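PDB 6M5P: beta-lactamase from Klebsiella pneumoniae, which probably hydrolyses beta-lactam antibiotics to substituted beta-amino acids, as a plasmid-borne class C beta-lactamase that gives its host antibiotic resistance. Local coordinates for residues Phe67-Leu72 / Tyr228-Thr233; Lys74-Thr79 / Ser235-Tyr240; Asn320-Thr325 / Tyr350-Arg355. The protein carries 1 engineered substitution. All coordinates share one frame; numbering follows the deposited sequence.

In the fold
Contacts 1 and 2 join the same two runs of chain in succession: strand 67-68 leads into helix 73-86 and strand 231-232 into helix 234-244, so the strands pair in contact 1 and the helices meet just beyond in contact 2. Leu237 touches Val69 and Thr232 where the two contacts join. Both are deeply buried. Contact 3, also mainly buried but farther from the chain centre, sets strand 317-325 of the large sheet against the start of the last helix. Chemistry changes with place: backbone bonds and one water in contact 1, stacked rings and hydroxyls in contact 2, an arginine gripping strand oxygens in contact 3. All three touch the bound MER.

Contact 1. Residues Phe67-Leu72 / Tyr228-Thr233; sequences FEVGSL and YGIKTT. With MER ((4R,5S)-3-{[(3S,5S)-5-(dimethylcarbamoyl)pyrrolidin-3-yl]sulfanyl}-5-[(2S,3R)-3-hydroxy-1-oxobutan-2-yl]-4-methyl-4,5-d ihydro-1H-pyrrole-2-carboxylic acid), chain B.
Phe67 and Thr232 form an antiparallel hydrogen-bonded pair in a small three-stranded sheet of the class C beta-lactamase fold, just ahead of the SxxK motif that starts at Ser71. Phe67 N donates to Thr232 O over 2.9 Å, and Thr232 N returns a bond to Phe67 O. Their side chains take one face of the sheet, while those of the adjoining non-hydrogen-bonded pair, Glu68 and Lys231, take the other. There the two stems run side by side in the same direction, Glu68 CG lying 4.0 Å from Lys231 CG, yet their charges part. The extended glutamate carries its carboxylate to Tyr205, Thr325 and the backbone N of Val218; the lysine, bent at chi2 (93°), brings NZ round to Gly229 O at 2.9 Å and to Leu195 O. Each buried charge thus has its own polar partners.

Val69 suits the next position because its branched end can serve two neighbours. CG1 meets Thr232 CG2 at 3.7 Å, the two side chains crossing at about a right angle, while CG2 packs against Ile230 CG2 at 3.8 Å. Thr232 shows its methyl to the valine and turns OG1, anti to the backbone N (chi1 -175°), to Ser193.

Past the strand pair, water 1 bridges the segments, accepting from Gly70 N and donating to both Tyr228 O and Ile230 O. Gly70 has a positive phi (56°), a conformation that suits glycine, and from there the chain turns into Ser71. Tyr228 rests CB on MER C9, its hydroxyl bonded to Glu221 N. On the catalytic side, Ser71 N, which with Ser324 N makes up the oxyanion hole characteristic of these enzymes, donates to MER O6 at 3.0 Å.

Contact 2. Residues Lys74-Thr79 / Ser235-Tyr240; sequences KTFAAT and SDLLRY. With MER ((4R,5S)-3-{[(3S,5S)-5-(dimethylcarbamoyl)pyrrolidin-3-yl]sulfanyl}-5-[(2S,3R)-3-hydroxy-1-oxobutan-2-yl]-4-methyl-4,5-d ihydro-1H-pyrrole-2-carboxylic acid), chain B.
Tyr240 reaches across to Phe76, and the gap of 13.5 Å between the axes of these helix segments is bridged by long side chains, for which large, flat aromatic residues are well suited. Tyr240 CB points at the facing helix, and with CG anti to the backbone N (chi1 -174°) the ring continues straight across. CG already lies near Phe76 CZ. Further out, CD2 and CE2 ride over that same atom, CE2 at 3.5 Å from Phe76 CZ, while CD1 and CE1 lie over Phe76 CE2. Tyr240 CZ follows, over the ring beside Phe76 CE2 (3.6 Å). The result is an offset stack, centroids 4.2 Å apart and planes at 12°. Leu237 meets the edge of the phenylalanine ring in its plane, CD2 being 3.9 Å from Phe76 CZ.

The stack joins helix 73-86, which carries the lysine of the SxxK motif, to helix 234-244; Lys74 NZ reaches MER O13 at 2.7 Å and also bonds Asn158. At the tip, Tyr240 OH is hydrogen-bonded to Thr75 OG1 at 2.8 Å. That threonine hydroxyl, near the plane of the tyrosine ring, also bonds Leu72 O. Thr79 OG1 donates to Thr75 O from the face opposite that used by Thr79 N.

Contact 3. Residues Asn320-Thr325 / Tyr350-Arg355; sequences NKTGST and YSIDQR. With MER ((4R,5S)-3-{[(3S,5S)-5-(dimethylcarbamoyl)pyrrolidin-3-yl]sulfanyl}-5-[(2S,3R)-3-hydroxy-1-oxobutan-2-yl]-4-methyl-4,5-d ihydro-1H-pyrrole-2-carboxylic acid), chain B.
Arg355 and Ser324 centre a polar strand-to-helix contact, in which strand 317-325 of the large antiparallel sheet, bearing the KTG motif Lys321-Thr322-Gly323, meets the first turn of helix 352-364. The extended arginine places its guanidinium beside the strand and grips Ser324 OG end-on: NH2 donates at 2.8 Å and NH1 at 3.1 Å, with the hydroxyl nearly in the guanidinium plane. NH1 adds a weak bond to Gly323 O and also donates to Ala330 O on the adjacent strand 328-335.

On its other side the same group bonds Tyr350 O side-on, through NE and NH2, so a single carbonyl in the turn before the helix takes two donors. Five N-H groups spread over a flat cation make arginine apt here, as it can tie strand and turn together at once; with partners at both ends its rotation is probably well fixed. Ile352 CG1 sits 4.0 Å above one face of the guanidinium, and NE lies over the Tyr350 ring.

Ile352 also packs on Thr322: Ile352 CD1 lies 3.6 Å from Thr322 OG1, while CG1 and CG2 of the isoleucine meet the threonine methyl, which is anti to the carbonyl carbon. Ile352 CG2 also comes near MER C25. On the ligand side, Lys321, bent at chi2 (82°) and chi4 (79°), curls so that NZ bonds Thr322 O in the carbonyl plane as well as MER O24. Lys321 NZ also bonds MER O12 at 2.6 Å. Ser324, whose OG is held by the arginine, points its backbone N to MER O6 at 2.7 Å.

Contact 1. Residues Phe67-Leu72 / Tyr228-Thr233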
loop_
_atom_site.group_PDB
_atom_site.type_symbol
_atom_site.label_atom_id
_atom_site.label_comp_id
_atom_site.label_asym_id
_atom_site.label_seq_id
_atom_site.Cartn_x
_atom_site.Cartn_y
_atom_site.Cartn_z
ATOM N N PHE A 67 7.398 11.064 0.668
ATOM C CA PHE A 67 6.008 11.297 1.012
ATOM C C PHE A 67 5.553 10.200 1.960
ATOM O O PHE A 67 5.985 9.046 1.848
ATOM C CB PHE A 67 5.134 11.176 -0.247
ATOM C CG PHE A 67 5.346 12.274 -1.270
ATOM C CD1 PHE A 67 6.374 12.198 -2.196
ATOM C CD2 PHE A 67 4.476 13.358 -1.341
ATOM C CE1 PHE A 67 6.551 13.187 -3.154
ATOM C CE2 PHE A 67 4.653 14.360 -2.309
ATOM C CZ PHE A 67 5.688 14.264 -3.211
ATOM N N GLU A 68 4.650 10.547 2.877
ATOM C CA GLU A 68 3.927 9.516 3.610
ATOM C C GLU A 68 2.943 8.842 2.666
ATOM O O GLU A 68 2.301 9.506 1.848
ATOM C CB GLU A 68 3.161 10.139 4.772
ATOM C CG GLU A 68 4.079 10.793 5.793
ATOM C CD GLU A 68 3.348 11.611 6.842
ATOM O OE1 GLU A 68 2.098 11.608 6.904
ATOM O OE2 GLU A 68 4.056 12.282 7.614
ATOM N N VAL A 69 2.821 7.520 2.767
ATOM C CA VAL A 69 1.906 6.778 1.907
ATOM C C VAL A 69 0.779 6.106 2.668
ATOM O O VAL A 69 -0.047 5.427 2.054
ATOM C CB VAL A 69 2.633 5.779 0.987
ATOM C CG1 VAL A 69 3.617 6.530 0.106
ATOM C CG2 VAL A 69 3.313 4.682 1.804
ATOM N N GLY A 70 0.699 6.300 3.975
ATOM C CA GLY A 70 -0.458 5.824 4.712
ATOM C C GLY A 70 -0.674 4.338 4.514
ATOM O O GLY A 70 0.259 3.533 4.630
ATOM N N SER A 71 -1.911 3.962 4.173
ATOM C CA SER A 71 -2.248 2.544 4.097
ATOM C C SER A 71 -1.588 1.802 2.958
ATOM O O SER A 71 -1.712 0.573 2.925
ATOM C CB SER A 71 -3.738 2.306 3.965
ATOM O OG SER A 71 -4.298 2.324 5.257
ATOM N N LEU A 72 -0.873 2.470 2.050
ATOM C CA LEU A 72 -0.005 1.686 1.174
ATOM C C LEU A 72 0.968 0.857 2.000
ATOM O O LEU A 72 1.450 -0.183 1.537
ATOM C CB LEU A 72 0.791 2.574 0.220
ATOM C CG LEU A 72 0.099 3.322 -0.916
ATOM C CD1 LEU A 72 1.115 3.817 -1.936
ATOM C CD2 LEU A 72 -0.888 2.437 -1.552
ATOM N N TYR A 228 0.648 2.310 8.664
ATOM C CA TYR A 228 0.821 3.627 8.060
ATOM C C TYR A 228 2.240 4.176 8.202
ATOM O O TYR A 228 2.425 5.393 8.085
ATOM C CB TYR A 228 -0.226 4.644 8.635
ATOM C CG TYR A 228 -0.216 4.760 10.151
ATOM C CD1 TYR A 228 0.692 5.586 10.805
ATOM C CD2 TYR A 228 -1.104 4.024 10.929
ATOM C CE1 TYR A 228 0.711 5.680 12.198
ATOM C CE2 TYR A 228 -1.085 4.111 12.327
ATOM C CZ TYR A 228 -0.174 4.939 12.943
ATOM O OH TYR A 228 -0.123 5.052 14.320
ATOM N N GLY A 229 3.251 3.334 8.404
ATOM C CA GLY A 229 4.563 3.859 8.717
ATOM C C GLY A 229 5.478 4.232 7.571
ATOM O O GLY A 229 6.521 4.837 7.830
ATOM N N ILE A 230 5.170 3.889 6.325
ATOM C CA ILE A 230 6.161 4.030 5.256
ATOM C C ILE A 230 6.217 5.471 4.754
ATOM O O ILE A 230 5.184 6.099 4.456
ATOM C CB ILE A 230 5.860 3.052 4.109
ATOM C CG1 ILE A 230 6.066 1.594 4.557
ATOM C CG2 ILE A 230 6.699 3.384 2.865
ATOM C CD1 ILE A 230 7.522 1.156 4.662
ATOM N N LYS A 231 7.437 5.990 4.629
ATOM C CA LYS A 231 7.738 7.212 3.892
ATOM C C LYS A 231 8.693 6.825 2.773
ATOM O O LYS A 231 9.666 6.102 3.021
ATOM C CB LYS A 231 8.411 8.240 4.816
ATOM C CG LYS A 231 7.537 8.705 5.983
ATOM C CD LYS A 231 7.764 7.869 7.257
ATOM C CE LYS A 231 6.633 8.011 8.253
ATOM N NZ LYS A 231 6.938 7.179 9.435
ATOM N N THR A 232 8.426 7.276 1.549
ATOM C CA THR A 232 9.164 6.745 0.408
ATOM C C THR A 232 9.089 7.724 -0.760
ATOM O O THR A 232 8.338 8.708 -0.731
ATOM C CB THR A 232 8.616 5.357 0.036
ATOM O OG1 THR A 232 9.400 4.776 -1.013
ATOM C CG2 THR A 232 7.150 5.459 -0.382
ATOM N N THR A 233 9.895 7.451 -1.781
ATOM C CA THR A 233 9.880 8.226 -3.015
ATOM C C THR A 233 9.028 7.518 -4.060
ATOM O O THR A 233 8.813 6.307 -4.010
ATOM C CB THR A 233 11.290 8.379 -3.588
ATOM O OG1 THR A 233 11.766 7.087 -3.977
ATOM C CG2 THR A 233 12.242 9.012 -2.576
HETATM C C1 MER B . -5.581 4.546 4.973
HETATM C C2 MER B . -8.234 3.151 4.602
HETATM C C3 MER B . -6.020 4.665 6.524
HETATM C C4 MER B . -7.175 3.818 6.658
HETATM C C5 MER B . -7.406 2.036 5.179
HETATM O O6 MER B . -4.730 5.107 4.375
HETATM C C7 MER B . -5.025 4.249 7.644
HETATM O O8 MER B . -5.584 4.701 8.831
HETATM C C9 MER B . -3.614 4.868 7.482
HETATM N N10 MER B . -6.839 2.352 6.369
HETATM C C11 MER B . -6.942 0.848 4.399
HETATM O O12 MER B . -6.612 0.984 3.202
HETATM O O13 MER B . -6.874 -0.290 4.936
HETATM S S14 MER B . -9.755 2.529 3.744
HETATM C C15 MER B . -9.723 2.405 2.008
HETATM C C16 MER B . -8.508 1.731 1.252
HETATM C C17 MER B . -9.048 1.671 0.015
HETATM C C18 MER B . -8.388 4.082 5.620
HETATM N N19 MER B . -10.509 0.968 0.286
HETATM C C20 MER B . -8.517 5.574 5.158
HETATM C C21 MER B . -10.914 1.479 1.471
HETATM C C22 MER B . -8.231 1.048 -1.130
HETATM N N23 MER B . -8.558 1.510 -2.521
HETATM O O24 MER B . -7.359 0.256 -1.016
HETATM C C25 MER B . -9.625 2.495 -2.661
HETATM C C26 MER B . -7.847 0.992 -3.675
HETATM O O HOH W 1 2.872 6.948 5.828
#

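Contact 2. Residues Lys74-Thr79 / Ser235-Tyr240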
loop_
_atom_site.group_PDB
_atom_site.type_symbol
_atom_site.label_atom_id
_atom_site.label_comp_id
_atom_site.label_asym_id
_atom_site.label_seq_id
_atom_site.Cartn_x
_atom_site.Cartn_y
_atom_site.Cartn_z
ATOM N N LYS A 74 0.354 -1.036 4.312
ATOM C CA LYS A 74 -0.200 -2.353 4.608
ATOM C C LYS A 74 0.255 -3.397 3.597
ATOM O O LYS A 74 0.344 -4.584 3.935
ATOM C CB LYS A 74 -1.728 -2.284 4.622
ATOM C CG LYS A 74 -2.267 -1.292 5.639
ATOM C CD LYS A 74 -3.776 -1.348 5.772
ATOM C CE LYS A 74 -4.197 -0.479 6.952
ATOM N NZ LYS A 74 -5.648 -0.618 7.279
ATOM N N THR A 75 0.530 -2.982 2.355
ATOM C CA THR A 75 1.011 -3.943 1.363
ATOM C C THR A 75 2.402 -4.467 1.704
ATOM O O THR A 75 2.748 -5.588 1.312
ATOM C CB THR A 75 0.976 -3.371 -0.061
ATOM O OG1 THR A 75 1.997 -2.375 -0.221
ATOM C CG2 THR A 75 -0.405 -2.787 -0.393
ATOM N N PHE A 76 3.204 -3.686 2.439
ATOM C CA PHE A 76 4.508 -4.162 2.884
ATOM C C PHE A 76 4.361 -5.192 3.994
ATOM O O PHE A 76 5.096 -6.183 4.024
ATOM C CB PHE A 76 5.388 -2.977 3.294
ATOM C CG PHE A 76 5.705 -2.077 2.141
ATOM C CD1 PHE A 76 4.859 -1.026 1.794
ATOM C CD2 PHE A 76 6.797 -2.348 1.334
ATOM C CE1 PHE A 76 5.132 -0.218 0.684
ATOM C CE2 PHE A 76 7.075 -1.556 0.230
ATOM C CZ PHE A 76 6.242 -0.489 -0.095
ATOM N N ALA A 77 3.397 -4.990 4.898
ATOM C CA ALA A 77 3.111 -6.017 5.893
ATOM C C ALA A 77 2.639 -7.300 5.225
ATOM O O ALA A 77 3.023 -8.399 5.637
ATOM C CB ALA A 77 2.056 -5.520 6.887
ATOM N N ALA A 78 1.807 -7.184 4.186
ATOM C CA ALA A 78 1.363 -8.362 3.446
ATOM C C ALA A 78 2.531 -9.043 2.741
ATOM O O ALA A 78 2.648 -10.280 2.772
ATOM C CB ALA A 78 0.287 -7.976 2.438
ATOM N N THR A 79 3.399 -8.257 2.090
ATOM C CA THR A 79 4.551 -8.851 1.418
ATOM C C THR A 79 5.443 -9.575 2.416
ATOM O O THR A 79 5.949 -10.665 2.129
ATOM C CB THR A 79 5.329 -7.782 0.644
ATOM O OG1 THR A 79 4.456 -7.159 -0.305
ATOM C CG2 THR A 79 6.491 -8.406 -0.118
ATOM N N SER A 235 10.033 6.968 -7.016
ATOM C CA SER A 235 10.934 6.052 -7.708
ATOM C C SER A 235 11.025 4.712 -6.994
ATOM O O SER A 235 11.000 3.657 -7.636
ATOM C CB SER A 235 12.321 6.679 -7.821
ATOM O OG SER A 235 12.320 7.768 -8.727
ATOM N N ASP A 236 11.133 4.728 -5.667
ATOM C CA ASP A 236 11.183 3.461 -4.947
ATOM C C ASP A 236 9.874 2.698 -5.101
ATOM O O ASP A 236 9.879 1.468 -5.243
ATOM C CB ASP A 236 11.465 3.697 -3.460
ATOM C CG ASP A 236 12.948 3.671 -3.117
ATOM O OD1 ASP A 236 13.782 3.879 -4.015
ATOM O OD2 ASP A 236 13.265 3.458 -1.931
ATOM N N LEU A 237 8.739 3.399 -5.035
ATOM C CA LEU A 237 7.466 2.707 -5.225
ATOM C C LEU A 237 7.308 2.184 -6.645
ATOM O O LEU A 237 6.700 1.131 -6.846
ATOM C CB LEU A 237 6.291 3.600 -4.833
ATOM C CG LEU A 237 6.103 3.788 -3.330
ATOM C CD1 LEU A 237 4.941 4.746 -3.074
ATOM C CD2 LEU A 237 5.876 2.445 -2.633
ATOM N N LEU A 238 7.863 2.875 -7.635
ATOM C CA LEU A 238 7.818 2.320 -8.980
ATOM C C LEU A 238 8.649 1.044 -9.083
ATOM O O LEU A 238 8.245 0.091 -9.764
ATOM C CB LEU A 238 8.259 3.364 -10.005
ATOM C CG LEU A 238 7.856 3.034 -11.442
ATOM C CD1 LEU A 238 6.348 3.094 -11.627
ATOM C CD2 LEU A 238 8.539 3.985 -12.408
ATOM N N ARG A 239 9.809 0.994 -8.412
ATOM C CA ARG A 239 10.555 -0.265 -8.334
ATOM C C ARG A 239 9.708 -1.366 -7.702
ATOM O O ARG A 239 9.706 -2.507 -8.176
ATOM C CB ARG A 239 11.850 -0.070 -7.547
ATOM C CG ARG A 239 12.754 -1.287 -7.598
ATOM C CD ARG A 239 14.139 -1.038 -7.003
ATOM N NE ARG A 239 14.834 -2.315 -6.879
ATOM C CZ ARG A 239 15.557 -2.874 -7.844
ATOM N NH1 ARG A 239 15.707 -2.258 -9.012
ATOM N NH2 ARG A 239 16.137 -4.048 -7.637
ATOM N N TYR A 240 8.971 -1.029 -6.637
ATOM C CA TYR A 240 8.087 -1.995 -5.989
ATOM C C TYR A 240 7.021 -2.499 -6.957
ATOM O O TYR A 240 6.706 -3.697 -6.980
ATOM C CB TYR A 240 7.421 -1.283 -4.827
ATOM C CG TYR A 240 6.537 -2.058 -3.880
ATOM C CD1 TYR A 240 6.969 -3.225 -3.261
ATOM C CD2 TYR A 240 5.295 -1.547 -3.522
ATOM C CE1 TYR A 240 6.170 -3.871 -2.326
ATOM C CE2 TYR A 240 4.500 -2.190 -2.594
ATOM C CZ TYR A 240 4.939 -3.338 -1.999
ATOM O OH TYR A 240 4.136 -3.950 -1.050
HETATM C C1 MER B . -5.581 4.546 4.973
HETATM C C2 MER B . -8.234 3.151 4.602
HETATM C C3 MER B . -6.020 4.665 6.524
HETATM C C4 MER B . -7.175 3.818 6.658
HETATM C C5 MER B . -7.406 2.036 5.179
HETATM O O6 MER B . -4.730 5.107 4.375
HETATM C C7 MER B . -5.025 4.249 7.644
HETATM O O8 MER B . -5.584 4.701 8.831
HETATM C C9 MER B . -3.614 4.868 7.482
HETATM N N10 MER B . -6.839 2.352 6.369
HETATM C C11 MER B . -6.942 0.848 4.399
HETATM O O12 MER B . -6.612 0.984 3.202
HETATM O O13 MER B . -6.874 -0.290 4.936
HETATM S S14 MER B . -9.755 2.529 3.744
HETATM C C15 MER B . -9.723 2.405 2.008
HETATM C C16 MER B . -8.508 1.731 1.252
HETATM C C17 MER B . -9.048 1.671 0.015
HETATM C C18 MER B . -8.388 4.082 5.620
HETATM N N19 MER B . -10.509 0.968 0.286
HETATM C C20 MER B . -8.517 5.574 5.158
HETATM C C21 MER B . -10.914 1.479 1.471
HETATM C C22 MER B . -8.231 1.048 -1.130
HETATM N N23 MER B . -8.558 1.510 -2.521
HETATM O O24 MER B . -7.359 0.256 -1.016
HETATM C C25 MER B . -9.625 2.495 -2.661
HETATM C C26 MER B . -7.847 0.992 -3.675
HETATM O O HOH W 2 3.507 -6.490 -2.960
#

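Contact 3. Residues Asn320-Thr325 / Tyr350-Arg355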
loop_
_atom_site.group_PDB
_atom_site.type_symbol
_atom_site.label_atom_id
_atom_site.label_comp_id
_atom_site.label_asym_id
_atom_site.label_seq_id
_atom_site.Cartn_x
_atom_site.Cartn_y
_atom_site.Cartn_z
ATOM N N ASN A 320 -4.567 -2.622 -7.164
ATOM C CA ASN A 320 -4.402 -1.252 -6.693
ATOM C C ASN A 320 -4.490 -1.160 -5.177
ATOM O O ASN A 320 -4.939 -2.083 -4.486
ATOM C CB ASN A 320 -5.349 -0.269 -7.423
ATOM C CG ASN A 320 -6.824 -0.408 -7.019
ATOM O OD1 ASN A 320 -7.246 -1.374 -6.343
ATOM N ND2 ASN A 320 -7.622 0.550 -7.453
ATOM N N LYS A 321 -4.052 -0.009 -4.673
ATOM C CA LYS A 321 -4.150 0.291 -3.251
ATOM C C LYS A 321 -4.086 1.800 -3.083
ATOM O O LYS A 321 -3.216 2.452 -3.667
ATOM C CB LYS A 321 -2.990 -0.367 -2.495
ATOM C CG LYS A 321 -3.056 -0.198 -0.988
ATOM C CD LYS A 321 -3.981 -1.217 -0.393
ATOM C CE LYS A 321 -4.353 -0.822 1.022
ATOM N NZ LYS A 321 -5.409 0.218 1.030
ATOM N N THR A 322 -5.000 2.354 -2.287
ATOM C CA THR A 322 -4.915 3.742 -1.854
ATOM C C THR A 322 -4.326 3.810 -0.455
ATOM O O THR A 322 -4.369 2.849 0.313
ATOM C CB THR A 322 -6.287 4.424 -1.825
ATOM O OG1 THR A 322 -7.123 3.751 -0.880
ATOM C CG2 THR A 322 -6.936 4.428 -3.185
ATOM N N GLY A 323 -3.791 4.966 -0.130
ATOM C CA GLY A 323 -3.323 5.208 1.224
ATOM C C GLY A 323 -3.357 6.686 1.523
ATOM O O GLY A 323 -3.103 7.521 0.654
ATOM N N SER A 324 -3.651 7.013 2.777
ATOM C CA SER A 324 -3.712 8.410 3.180
ATOM C C SER A 324 -3.237 8.553 4.616
ATOM O O SER A 324 -3.323 7.619 5.414
ATOM C CB SER A 324 -5.137 8.968 3.078
ATOM O OG SER A 324 -5.720 8.703 1.804
ATOM N N THR A 325 -2.728 9.737 4.926
ATOM C CA THR A 325 -2.590 10.206 6.298
ATOM C C THR A 325 -3.274 11.561 6.372
ATOM O O THR A 325 -3.849 12.035 5.391
ATOM C CB THR A 325 -1.119 10.321 6.711
ATOM O OG1 THR A 325 -0.495 11.305 5.881
ATOM C CG2 THR A 325 -0.389 8.969 6.598
ATOM N N TYR A 350 -6.445 14.134 -0.813
ATOM C CA TYR A 350 -7.557 14.478 -1.690
ATOM C C TYR A 350 -8.328 13.220 -2.065
ATOM O O TYR A 350 -7.857 12.094 -1.893
ATOM C CB TYR A 350 -7.066 15.215 -2.942
ATOM C CG TYR A 350 -6.210 14.354 -3.839
ATOM C CD1 TYR A 350 -4.902 14.011 -3.481
ATOM C CD2 TYR A 350 -6.709 13.873 -5.041
ATOM C CE1 TYR A 350 -4.118 13.205 -4.310
ATOM C CE2 TYR A 350 -5.942 13.080 -5.876
ATOM C CZ TYR A 350 -4.651 12.741 -5.507
ATOM O OH TYR A 350 -3.925 11.941 -6.370
ATOM N N SER A 351 -9.538 13.421 -2.584
ATOM C CA SER A 351 -10.501 12.333 -2.607
ATOM C C SER A 351 -10.079 11.185 -3.523
ATOM O O SER A 351 -9.484 11.385 -4.590
ATOM C CB SER A 351 -11.910 12.839 -2.934
ATOM O OG SER A 351 -11.990 13.426 -4.216
ATOM N N ILE A 352 -10.402 9.968 -3.084
ATOM C CA ILE A 352 -9.974 8.759 -3.779
ATOM C C ILE A 352 -10.548 8.686 -5.188
ATOM O O ILE A 352 -9.878 8.200 -6.111
ATOM C CB ILE A 352 -10.316 7.520 -2.931
ATOM C CG1 ILE A 352 -9.314 7.385 -1.779
ATOM C CG2 ILE A 352 -10.335 6.247 -3.775
ATOM C CD1 ILE A 352 -9.669 6.289 -0.805
ATOM N N ASP A 353 -11.780 9.180 -5.391
ATOM C CA ASP A 353 -12.368 9.155 -6.730
ATOM C C ASP A 353 -11.479 9.879 -7.730
ATOM O O ASP A 353 -11.360 9.459 -8.889
ATOM C CB ASP A 353 -13.779 9.753 -6.713
ATOM C CG ASP A 353 -13.783 11.252 -6.449
ATOM O OD1 ASP A 353 -13.476 11.654 -5.309
ATOM O OD2 ASP A 353 -14.090 12.037 -7.377
ATOM N N GLN A 354 -10.830 10.956 -7.302
ATOM C CA GLN A 354 -9.955 11.685 -8.211
ATOM C C GLN A 354 -8.662 10.922 -8.468
ATOM O O GLN A 354 -8.148 10.936 -9.593
ATOM C CB GLN A 354 -9.660 13.075 -7.662
ATOM C CG GLN A 354 -10.901 13.950 -7.483
ATOM C CD GLN A 354 -10.540 15.331 -6.977
ATOM O OE1 GLN A 354 -10.118 16.191 -7.746
ATOM N NE2 GLN A 354 -10.677 15.539 -5.667
ATOM N N ARG A 355 -8.107 10.274 -7.436
ATOM C CA ARG A 355 -6.898 9.472 -7.623
ATOM C C ARG A 355 -7.134 8.397 -8.670
ATOM O O ARG A 355 -6.341 8.235 -9.605
ATOM C CB ARG A 355 -6.486 8.813 -6.301
ATOM C CG ARG A 355 -6.305 9.760 -5.139
ATOM C CD ARG A 355 -5.779 9.064 -3.898
ATOM N NE ARG A 355 -6.111 9.869 -2.723
ATOM C CZ ARG A 355 -5.867 9.509 -1.471
ATOM N NH1 ARG A 355 -5.282 8.346 -1.210
ATOM N NH2 ARG A 355 -6.222 10.313 -0.474
HETATM C C1 MER B . -5.581 4.546 4.973
HETATM C C2 MER B . -8.234 3.151 4.602
HETATM C C3 MER B . -6.020 4.665 6.524
HETATM C C4 MER B . -7.175 3.818 6.658
HETATM C C5 MER B . -7.406 2.036 5.179
HETATM O O6 MER B . -4.730 5.107 4.375
HETATM C C7 MER B . -5.025 4.249 7.644
HETATM O O8 MER B . -5.584 4.701 8.831
HETATM C C9 MER B . -3.614 4.868 7.482
HETATM N N10 MER B . -6.839 2.352 6.369
HETATM C C11 MER B . -6.942 0.848 4.399
HETATM O O12 MER B . -6.612 0.984 3.202
HETATM O O13 MER B . -6.874 -0.290 4.936
HETATM S S14 MER B . -9.755 2.529 3.744
HETATM C C15 MER B . -9.723 2.405 2.008
HETATM C C16 MER B . -8.508 1.731 1.252
HETATM C C17 MER B . -9.048 1.671 0.015
HETATM C C18 MER B . -8.388 4.082 5.620
HETATM N N19 MER B . -10.509 0.968 0.286
HETATM C C20 MER B . -8.517 5.574 5.158
HETATM C C21 MER B . -10.914 1.479 1.471
HETATM C C22 MER B . -8.231 1.048 -1.130
HETATM N N23 MER B . -8.558 1.510 -2.521
HETATM O O24 MER B . -7.359 0.256 -1.016
HETATM C C25 MER B . -9.625 2.495 -2.661
HETATM C C26 MER B . -7.847 0.992 -3.675
#